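PDB 6KFN: alginate lyase from Paenibacillus sp. FPU-7, which probably cleaves the polysaccharide alginate by beta-elimination. Local coordinates for residues L98-L109 with R122-S133; P61-G72 with G86-K94. All coordinates share one frame; numbering follows the deposited sequence. Where two conformers were deposited one is given.

Interaction 1: L98-L109 with R122-S133; sequences LDHANHVQMDGL and RDGSSDNIIRNS
Two successive coils of the right-handed parallel beta-helix stack here, 98-109 against 122-133, in two short parallel ladders with a one-residue register shift in the loops between them. The first ladder pairs Asp99 with Arg122, whose guanidinium grips the carboxylate side-on: NE reaches Asp99 OD1 at 2.8 Å and NH2 reaches Asp99 OD2 at 2.9 Å, both on syn sides, with the two planes only 20° apart. Tyr76 OH also bonds Asp99 OD2, and Tyr161 meets Arg122 in a cation-pi contact.

In the loops between the ladders, side chains supply much of the bonding, beside the backbone bond from His103 N to Ser126 O. Ser125 OG takes the N-H of Ala101 at 3.0 Å while giving its proton to Arg122 O. The buried Asn128 holds two backbone groups of the neighbouring coil: its OD1 receives Val104 N at 2.8 Å in the amide plane, on a lone pair, and its ND2 donates to Ala101 O at 3.0 Å. Having CG anti to the carbonyl carbon (chi1 -55°) swings this amide alongside that coil. Asp127 CB rests on one face of the His103 ring.

In the second ladder Met106 CB meets Ile130 CG1 inside the coil. Outside, Arg131 NH1 approaches Asp107 OD2 at 3.0 Å from above the carboxylate plane, and Arg131 NH2 reaches Gln105 OE1, while Gln105 NE2 bonds Asn83 OD1. Polar side chains thus satisfy buried loop backbone, while a salt bridge ties the coils on the outer side of each ladder.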
loop_
_atom_site.group_PDB
_atom_site.type_symbol
_atom_site.label_atom_id
_atom_site.label_comp_id
_atom_site.label_asym_id
_atom_site.label_seq_id
_atom_site.Cartn_x
_atom_site.Cartn_y
_atom_site.Cartn_z
ATOM N N LEU A 98 -5.729 7.130 -3.592
ATOM C CA LEU A 98 -7.131 6.831 -3.888
ATOM C C LEU A 98 -7.993 7.564 -2.882
ATOM O O LEU A 98 -7.801 7.408 -1.687
ATOM C CB LEU A 98 -7.385 5.326 -3.799
ATOM C CG LEU A 98 -6.371 4.582 -4.730
ATOM C CD1 LEU A 98 -5.120 4.071 -4.055
ATOM C CD2 LEU A 98 -7.186 3.403 -5.290
ATOM N N ASP A 99 -8.915 8.393 -3.375
ATOM C CA ASP A 99 -9.922 9.062 -2.552
ATOM C C ASP A 99 -11.293 8.595 -3.026
ATOM O O ASP A 99 -11.634 8.759 -4.201
ATOM C CB ASP A 99 -9.867 10.575 -2.599
ATOM C CG ASP A 99 -8.969 11.222 -1.581
ATOM O OD1 ASP A 99 -8.754 10.636 -0.505
ATOM O OD2 ASP A 99 -8.597 12.412 -1.804
ATOM N N HIS A 100 -12.076 8.033 -2.097
ATOM C CA HIS A 100 -13.422 7.540 -2.399
ATOM C C HIS A 100 -13.465 6.756 -3.703
ATOM O O HIS A 100 -14.385 6.897 -4.501
ATOM C CB HIS A 100 -14.501 8.618 -2.293
ATOM C CG HIS A 100 -14.277 9.827 -3.128
ATOM N ND1 HIS A 100 -14.467 9.854 -4.494
ATOM C CD2 HIS A 100 -13.863 11.061 -2.762
ATOM C CE1 HIS A 100 -14.181 11.067 -4.925
ATOM N NE2 HIS A 100 -13.821 11.819 -3.908
ATOM N N ALA A 101 -12.479 5.886 -3.872
ATOM C CA ALA A 101 -12.327 5.051 -5.061
ATOM C C ALA A 101 -12.500 3.596 -4.650
ATOM O O ALA A 101 -11.942 3.169 -3.644
ATOM C CB ALA A 101 -10.954 5.271 -5.686
ATOM N N ASN A 102 -13.257 2.850 -5.449
ATOM C CA ASN A 102 -13.685 1.528 -5.052
ATOM C C ASN A 102 -13.519 0.553 -6.219
ATOM O O ASN A 102 -13.701 0.922 -7.385
ATOM C CB ASN A 102 -15.155 1.512 -4.619
ATOM C CG ASN A 102 -15.407 2.495 -3.499
ATOM O OD1 ASN A 102 -15.221 2.180 -2.349
ATOM N ND2 ASN A 102 -15.705 3.745 -3.843
ATOM N N HIS A 103 -13.221 -0.702 -5.897
ATOM C CA HIS A 103 -13.085 -1.743 -6.907
ATOM C C HIS A 103 -12.007 -1.409 -7.940
ATOM O O HIS A 103 -12.112 -1.778 -9.106
ATOM C CB HIS A 103 -14.412 -2.087 -7.597
ATOM C CG HIS A 103 -15.432 -2.591 -6.643
ATOM N ND1 HIS A 103 -15.415 -3.871 -6.159
ATOM C CD2 HIS A 103 -16.509 -1.990 -6.090
ATOM C CE1 HIS A 103 -16.434 -4.044 -5.347
ATOM N NE2 HIS A 103 -17.114 -2.923 -5.280
ATOM N N VAL A 104 -10.932 -0.761 -7.473
ATOM C CA VAL A 104 -9.750 -0.504 -8.290
ATOM C C VAL A 104 -8.814 -1.690 -8.142
ATOM O O VAL A 104 -8.581 -2.180 -7.039
ATOM C CB VAL A 104 -9.078 0.798 -7.825
ATOM C CG1 VAL A 104 -7.762 1.038 -8.542
ATOM C CG2 VAL A 104 -10.013 1.994 -7.993
ATOM N N GLN A 105 -8.283 -2.165 -9.275
ATOM C CA GLN A 105 -7.310 -3.250 -9.299
ATOM C C GLN A 105 -5.977 -2.726 -9.813
ATOM O O GLN A 105 -5.875 -2.321 -10.970
ATOM C CB GLN A 105 -7.796 -4.377 -10.194
ATOM C CG GLN A 105 -9.095 -4.985 -9.779
ATOM C CD GLN A 105 -9.423 -6.215 -10.571
ATOM O OE1 GLN A 105 -9.260 -7.308 -10.098
ATOM N NE2 GLN A 105 -9.757 -6.060 -11.814
ATOM N N MET A 106 -4.987 -2.731 -8.947
ATOM C CA MET A 106 -3.614 -2.351 -9.269
ATOM C C MET A 106 -2.791 -3.643 -9.381
ATOM O O MET A 106 -2.812 -4.449 -8.452
ATOM C CB MET A 106 -3.062 -1.458 -8.163
ATOM C CG MET A 106 -3.670 -0.082 -8.177
ATOM S SD MET A 106 -3.414 0.874 -6.686
ATOM C CE MET A 106 -4.722 0.143 -5.673
ATOM N N ASP A 107 -2.100 -3.839 -10.504
ATOM C CA ASP A 107 -1.450 -5.121 -10.755
ATOM C C ASP A 107 -0.174 -4.873 -11.553
ATOM O O ASP A 107 -0.205 -4.174 -12.558
ATOM C CB ASP A 107 -2.443 -6.011 -11.524
ATOM C CG ASP A 107 -2.076 -7.472 -11.619
ATOM O OD1 ASP A 107 -0.945 -7.855 -11.336
ATOM O OD2 ASP A 107 -3.030 -8.263 -11.895
ATOM N N GLY A 108 0.948 -5.445 -11.112
ATOM C CA GLY A 108 2.166 -5.360 -11.894
ATOM C C GLY A 108 2.810 -3.999 -11.834
ATOM O O GLY A 108 3.487 -3.604 -12.794
ATOM N N LEU A 109 2.640 -3.264 -10.737
ATOM C CA LEU A 109 3.171 -1.930 -10.608
ATOM C C LEU A 109 4.539 -1.931 -9.937
ATOM O O LEU A 109 4.860 -2.789 -9.114
ATOM C CB LEU A 109 2.214 -1.047 -9.810
ATOM C CG LEU A 109 0.762 -1.040 -10.297
ATOM C CD1 LEU A 109 -0.008 0.033 -9.568
ATOM C CD2 LEU A 109 0.674 -0.822 -11.804
ATOM N N ARG A 122 -7.707 6.159 0.781
ATOM C CA ARG A 122 -8.202 7.230 1.649
ATOM C C ARG A 122 -9.663 7.525 1.369
ATOM O O ARG A 122 -10.219 7.230 0.300
ATOM C CB ARG A 122 -7.312 8.480 1.449
ATOM C CG ARG A 122 -7.433 9.532 2.540
ATOM C CD ARG A 122 -6.431 10.659 2.401
ATOM N NE ARG A 122 -6.743 11.483 1.236
ATOM C CZ ARG A 122 -6.014 12.522 0.859
ATOM N NH1 ARG A 122 -4.961 12.912 1.556
ATOM N NH2 ARG A 122 -6.350 13.198 -0.236
ATOM N N ASP A 123 -10.290 8.185 2.347
ATOM C CA ASP A 123 -11.620 8.762 2.164
ATOM C C ASP A 123 -12.614 7.719 1.659
ATOM O O ASP A 123 -13.307 7.894 0.670
ATOM C CB ASP A 123 -11.580 10.003 1.269
ATOM C CG ASP A 123 -12.829 10.833 1.324
ATOM O OD1 ASP A 123 -13.548 10.778 2.331
ATOM O OD2 ASP A 123 -13.069 11.592 0.359
ATOM N N GLY A 124 -12.688 6.609 2.408
ATOM C CA GLY A 124 -13.697 5.598 2.122
ATOM C C GLY A 124 -13.344 4.627 1.009
ATOM O O GLY A 124 -14.168 3.767 0.698
ATOM N N SER A 125 -12.163 4.722 0.427
ATOM C CA SER A 125 -11.787 3.848 -0.686
ATOM C C SER A 125 -11.776 2.404 -0.235
ATOM O O SER A 125 -10.985 2.040 0.642
ATOM C CB SER A 125 -10.378 4.219 -1.175
ATOM O OG SER A 125 -10.356 5.478 -1.809
ATOM N N SER A 126 -12.637 1.575 -0.846
ATOM C CA SER A 126 -12.910 0.238 -0.369
ATOM C C SER A 126 -12.933 -0.773 -1.508
ATOM O O SER A 126 -13.145 -0.452 -2.677
ATOM C CB SER A 126 -14.244 0.217 0.375
ATOM O OG SER A 126 -14.231 1.046 1.521
ATOM N N ASP A 127 -12.753 -2.046 -1.126
ATOM C CA ASP A 127 -12.890 -3.143 -2.073
ATOM C C ASP A 127 -11.894 -3.033 -3.223
ATOM O O ASP A 127 -12.183 -3.431 -4.350
ATOM C CB ASP A 127 -14.327 -3.306 -2.597
ATOM C CG ASP A 127 -15.291 -3.482 -1.453
ATOM O OD1 ASP A 127 -15.204 -4.541 -0.771
ATOM O OD2 ASP A 127 -16.131 -2.573 -1.201
ATOM N N ASN A 128 -10.706 -2.501 -2.927
ATOM C CA ASN A 128 -9.634 -2.376 -3.908
ATOM C C ASN A 128 -8.613 -3.486 -3.688
ATOM O O ASN A 128 -8.592 -4.129 -2.641
ATOM C CB ASN A 128 -8.963 -1.025 -3.774
ATOM C CG ASN A 128 -9.963 0.116 -3.877
ATOM O OD1 ASN A 128 -10.538 0.322 -4.950
ATOM N ND2 ASN A 128 -10.160 0.867 -2.808
ATOM N N ILE A 129 -7.748 -3.691 -4.685
ATOM C CA ILE A 129 -6.644 -4.635 -4.553
ATOM C C ILE A 129 -5.398 -4.045 -5.189
ATOM O O ILE A 129 -5.470 -3.450 -6.255
ATOM C CB ILE A 129 -6.981 -6.019 -5.131
ATOM C CG1 ILE A 129 -5.852 -7.032 -4.867
ATOM C CG2 ILE A 129 -7.374 -5.961 -6.577
ATOM C CD1 ILE A 129 -6.287 -8.454 -4.982
ATOM N N ILE A 130 -4.274 -4.251 -4.536
ATOM C CA ILE A 130 -2.967 -4.113 -5.149
ATOM C C ILE A 130 -2.285 -5.466 -5.068
ATOM O O ILE A 130 -2.164 -6.054 -3.989
ATOM C CB ILE A 130 -2.128 -2.960 -4.569
ATOM C CG1 ILE A 130 -0.793 -2.875 -5.314
ATOM C CG2 ILE A 130 -1.944 -3.038 -3.063
ATOM C CD1 ILE A 130 -0.031 -1.587 -5.098
ATOM N N ARG A 131 -1.847 -5.966 -6.233
ATOM C CA ARG A 131 -1.261 -7.277 -6.318
ATOM C C ARG A 131 -0.038 -7.251 -7.220
ATOM O O ARG A 131 0.091 -6.413 -8.121
ATOM C CB ARG A 131 -2.267 -8.314 -6.776
ATOM C CG ARG A 131 -2.777 -8.144 -8.159
ATOM C CD ARG A 131 -3.352 -9.454 -8.672
ATOM N NE ARG A 131 -4.743 -9.563 -8.332
ATOM C CZ ARG A 131 -5.699 -9.000 -9.047
ATOM N NH1 ARG A 131 -5.396 -8.289 -10.098
ATOM N NH2 ARG A 131 -6.947 -9.128 -8.680
ATOM N N ASN A 132 0.860 -8.198 -6.988
ATOM C CA ASN A 132 1.954 -8.478 -7.924
ATOM C C ASN A 132 2.723 -7.193 -8.261
ATOM O O ASN A 132 2.978 -6.885 -9.418
ATOM C CB ASN A 132 1.437 -9.128 -9.207
ATOM C CG ASN A 132 0.630 -10.355 -8.948
ATOM O OD1 ASN A 132 0.925 -11.111 -8.020
ATOM N ND2 ASN A 132 -0.402 -10.577 -9.764
ATOM N N SER A 133 3.081 -6.442 -7.219
ATOM C CA SER A 133 3.685 -5.132 -7.367
ATOM C C SER A 133 4.870 -5.013 -6.414
ATOM O O SER A 133 4.979 -5.769 -5.466
ATOM C CB SER A 133 2.648 -4.023 -7.063
ATOM O OG SER A 133 1.597 -4.022 -8.036
HETATM O O HOH W 1 -11.238 13.536 -0.836
HETATM O O HOH W 2 -15.684 5.322 -1.355
HETATM O O HOH W 3 -16.868 -0.296 -2.298
HETATM O O HOH W 4 -16.917 2.757 -0.130
#

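Interaction 2: P61-G72 with G86-K94; sequences PAVLSGYSTGGG and GLKMTGALK
This is a parallel strand pairing between neighbouring coils of the beta-helix, strand 63-65 beside strand 88-90, continued round the corner at Gly91 by a second set of backbone bonds. Strand 34-36 flanks the pair on one side and strand 110-114 on the other. Lys88 N to Ala62 O (3.0 Å), Leu64 N to Lys88 O (2.8 Å), Thr90 N to Leu64 O and Gly66 N to Thr90 O form the ladder. After the corner, Leu93 N bonds Gly71 O at 3.0 Å.

Leu64 and Met89 point side by side into the coil, and Ala62 CB touches Leu87 CD2. On the other face, Val63 straddles two neighbours: CG1 meets Thr90 CG2 at 3.7 Å, and CG2 lies against Lys88 CD. The lysine runs out extended past the Pro61 ring, its CE near Pro61 CD, until a water joins its NZ to Pro61 O.

Ser65 has its OG opposite the backbone N (chi1 -179°), which lets it donate to Gly66 O at 2.8 Å, in the carbonyl plane and on a lone pair. Replacing this serine with alanine would probably leave Gly66 O without that donor and the bend after the strand less firmly set. At that bend a side-chain carbon on Gly66 would strike Gly91 O and Ala92 CB, and one on Gly91 would strike Ser65 OG. Leu93 CB then packs on Gly72 O at 3.5 Å. Apolar contacts inside the coil therefore accompany a mainly backbone-bonded join, while the outer face mixes aliphatic stems with hydroxyls and a lysine NZ that meets a water.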
loop_
_atom_site.group_PDB
_atom_site.type_symbol
_atom_site.label_atom_id
_atom_site.label_comp_id
_atom_site.label_asym_id
_atom_site.label_seq_id
_atom_site.Cartn_x
_atom_site.Cartn_y
_atom_site.Cartn_z
ATOM N N PRO A 61 8.432 -0.944 -19.097
ATOM C CA PRO A 61 7.118 -0.365 -18.757
ATOM C C PRO A 61 7.087 1.144 -18.889
ATOM O O PRO A 61 8.041 1.838 -18.544
ATOM C CB PRO A 61 6.906 -0.794 -17.307
ATOM C CG PRO A 61 7.718 -2.066 -17.195
ATOM C CD PRO A 61 8.933 -1.837 -18.042
ATOM N N ALA A 62 5.927 1.666 -19.308
ATOM C CA ALA A 62 5.668 3.089 -19.217
ATOM C C ALA A 62 5.784 3.564 -17.771
ATOM O O ALA A 62 5.451 2.837 -16.834
ATOM C CB ALA A 62 4.273 3.384 -19.770
ATOM N N VAL A 63 6.205 4.813 -17.619
ATOM C CA VAL A 63 6.432 5.444 -16.328
ATOM C C VAL A 63 5.525 6.654 -16.181
ATOM O O VAL A 63 5.505 7.523 -17.056
ATOM C CB VAL A 63 7.884 5.918 -16.173
ATOM C CG1 VAL A 63 8.099 6.576 -14.804
ATOM C CG2 VAL A 63 8.881 4.768 -16.371
ATOM N N LEU A 64 4.787 6.723 -15.065
ATOM C CA LEU A 64 4.105 7.933 -14.662
ATOM C C LEU A 64 4.967 8.634 -13.620
ATOM O O LEU A 64 5.197 8.105 -12.541
ATOM C CB LEU A 64 2.715 7.658 -14.070
ATOM C CG LEU A 64 1.760 6.832 -14.905
ATOM C CD1 LEU A 64 0.398 6.799 -14.242
ATOM C CD2 LEU A 64 1.660 7.353 -16.306
ATOM N N SER A 65 5.494 9.818 -13.985
ATOM C CA SER A 65 6.329 10.584 -13.078
ATOM C C SER A 65 5.643 11.878 -12.675
ATOM O O SER A 65 5.068 12.563 -13.538
ATOM C CB SER A 65 7.640 10.938 -13.724
ATOM O OG SER A 65 8.452 11.675 -12.807
ATOM N N GLY A 66 5.725 12.256 -11.395
ATOM C CA GLY A 66 5.402 13.621 -11.035
ATOM C C GLY A 66 6.519 14.570 -11.421
ATOM O O GLY A 66 7.525 14.204 -12.030
ATOM N N TYR A 67 6.341 15.821 -11.015
ATOM C CA TYR A 67 7.315 16.870 -11.286
ATOM C C TYR A 67 8.408 16.963 -10.247
ATOM O O TYR A 67 9.477 17.509 -10.551
ATOM C CB TYR A 67 6.616 18.211 -11.303
ATOM C CG TYR A 67 5.561 18.297 -12.367
ATOM C CD1 TYR A 67 5.921 18.466 -13.691
ATOM C CD2 TYR A 67 4.215 18.229 -12.048
ATOM C CE1 TYR A 67 4.976 18.576 -14.684
ATOM C CE2 TYR A 67 3.248 18.319 -13.022
ATOM C CZ TYR A 67 3.636 18.511 -14.347
ATOM O OH TYR A 67 2.682 18.609 -15.335
ATOM N N SER A 68 8.138 16.536 -9.019
ATOM C CA SER A 68 9.078 16.664 -7.923
ATOM C C SER A 68 8.658 15.703 -6.827
ATOM O O SER A 68 7.451 15.572 -6.567
ATOM C CB SER A 68 8.960 18.095 -7.398
ATOM O OG SER A 68 9.420 18.266 -6.101
ATOM N N THR A 69 9.625 15.073 -6.145
ATOM C CA THR A 69 9.268 14.222 -5.018
ATOM C C THR A 69 8.624 15.013 -3.901
ATOM O O THR A 69 8.048 14.402 -3.003
ATOM C CB THR A 69 10.486 13.466 -4.430
ATOM O OG1 THR A 69 11.496 14.423 -4.127
ATOM C CG2 THR A 69 10.982 12.421 -5.400
ATOM N N GLY A 70 8.742 16.350 -3.887
ATOM C CA GLY A 70 8.142 17.143 -2.847
ATOM C C GLY A 70 6.703 17.543 -3.029
ATOM O O GLY A 70 6.157 18.171 -2.111
ATOM N N GLY A 71 6.069 17.177 -4.133
ATOM C CA GLY A 71 4.692 17.560 -4.353
ATOM C C GLY A 71 3.906 16.591 -5.208
ATOM O O GLY A 71 4.454 15.713 -5.864
ATOM N N GLY A 72 2.592 16.757 -5.175
ATOM C CA GLY A 72 1.747 16.033 -6.086
ATOM C C GLY A 72 1.714 14.535 -5.868
ATOM O O GLY A 72 1.911 14.013 -4.788
ATOM N N GLY A 86 0.736 -2.769 -14.902
ATOM C CA GLY A 86 2.010 -2.834 -15.584
ATOM C C GLY A 86 2.779 -1.555 -15.679
ATOM O O GLY A 86 3.669 -1.458 -16.499
ATOM N N LEU A 87 2.514 -0.584 -14.854
ATOM C CA LEU A 87 3.126 0.729 -14.912
ATOM C C LEU A 87 4.137 0.926 -13.791
ATOM O O LEU A 87 4.017 0.357 -12.712
ATOM C CB LEU A 87 2.040 1.796 -14.767
ATOM C CG LEU A 87 1.037 1.832 -15.939
ATOM C CD1 LEU A 87 -0.165 2.682 -15.590
ATOM C CD2 LEU A 87 1.680 2.399 -17.151
ATOM N N LYS A 88 5.079 1.801 -14.061
ATOM C CA LYS A 88 5.943 2.373 -13.034
ATOM C C LYS A 88 5.380 3.724 -12.605
ATOM O O LYS A 88 4.838 4.473 -13.441
ATOM C CB LYS A 88 7.362 2.540 -13.587
ATOM C CG LYS A 88 8.050 1.246 -13.930
ATOM C CD LYS A 88 9.417 1.421 -14.597
ATOM C CE LYS A 88 10.165 0.155 -14.752
ATOM N NZ LYS A 88 11.485 0.447 -15.397
ATOM N N MET A 89 5.520 4.046 -11.324
ATOM C CA MET A 89 5.099 5.325 -10.775
ATOM C C MET A 89 6.236 5.866 -9.909
ATOM O O MET A 89 6.734 5.154 -9.037
ATOM C CB MET A 89 3.827 5.228 -9.900
ATOM C CG MET A 89 2.500 5.000 -10.616
ATOM S SD MET A 89 2.212 3.295 -11.027
ATOM C CE MET A 89 0.532 3.454 -11.744
ATOM N N THR A 90 6.620 7.110 -10.137
ATOM C CA THR A 90 7.755 7.679 -9.450
ATOM C C THR A 90 7.654 9.182 -9.357
ATOM O O THR A 90 6.812 9.817 -9.985
ATOM C CB THR A 90 9.040 7.242 -10.182
ATOM O OG1 THR A 90 10.189 7.515 -9.378
ATOM C CG2 THR A 90 9.251 7.931 -11.519
ATOM N N GLY A 91 8.593 9.761 -8.594
ATOM C CA GLY A 91 8.870 11.170 -8.775
ATOM C C GLY A 91 7.814 12.136 -8.271
ATOM O O GLY A 91 7.609 13.212 -8.864
ATOM N N ALA A 92 7.153 11.798 -7.192
ATOM C CA ALA A 92 6.090 12.602 -6.616
ATOM C C ALA A 92 6.078 12.398 -5.121
ATOM O O ALA A 92 6.679 11.473 -4.584
ATOM C CB ALA A 92 4.740 12.242 -7.213
ATOM N N LEU A 93 5.295 13.229 -4.438
ATOM C CA LEU A 93 5.148 13.135 -2.988
ATOM C C LEU A 93 4.421 11.880 -2.551
ATOM O O LEU A 93 4.701 11.316 -1.500
ATOM C CB LEU A 93 4.451 14.387 -2.449
ATOM C CG LEU A 93 4.400 14.529 -0.936
ATOM C CD1 LEU A 93 5.758 14.761 -0.339
ATOM C CD2 LEU A 93 3.479 15.696 -0.541
ATOM N N LYS A 94 3.447 11.457 -3.349
ATOM C CA LYS A 94 2.751 10.196 -3.153
ATOM C C LYS A 94 2.777 9.446 -4.468
ATOM O O LYS A 94 2.761 10.058 -5.540
ATOM C CB LYS A 94 1.268 10.425 -2.810
ATOM C CG LYS A 94 0.926 11.644 -1.933
ATOM C CD LYS A 94 1.408 11.451 -0.559
ATOM C CE LYS A 94 0.851 12.535 0.409
ATOM N NZ LYS A 94 1.440 12.407 1.792
HETATM O O HOH W 5 10.694 1.358 -18.023
#

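Both interactions stack coil on coil in the same beta-helix, their centres about 17 Å apart, and interaction 2 closes in the chain before interaction 1 opens. They meet directly: Asp107 O probably accepts a hydrogen bond from Gly86 N (2.9 Å), and Leu109 packs on Leu87 and Met89, its CD2 3.6 Å from Leu87 N. Each is partly buried, with mainly apolar residues turned into the coil and a mixed outer face, though interaction 1 lies nearer the middle of the chain. Their chemistry differs: 98-109 and 122-133 add salt bridges and side-chain-to-backbone bonds in the loops, whereas 61-72 and 86-94 turn on close-packed glycines, and their direct hydrogen bonds across the contact are all backbone to backbone.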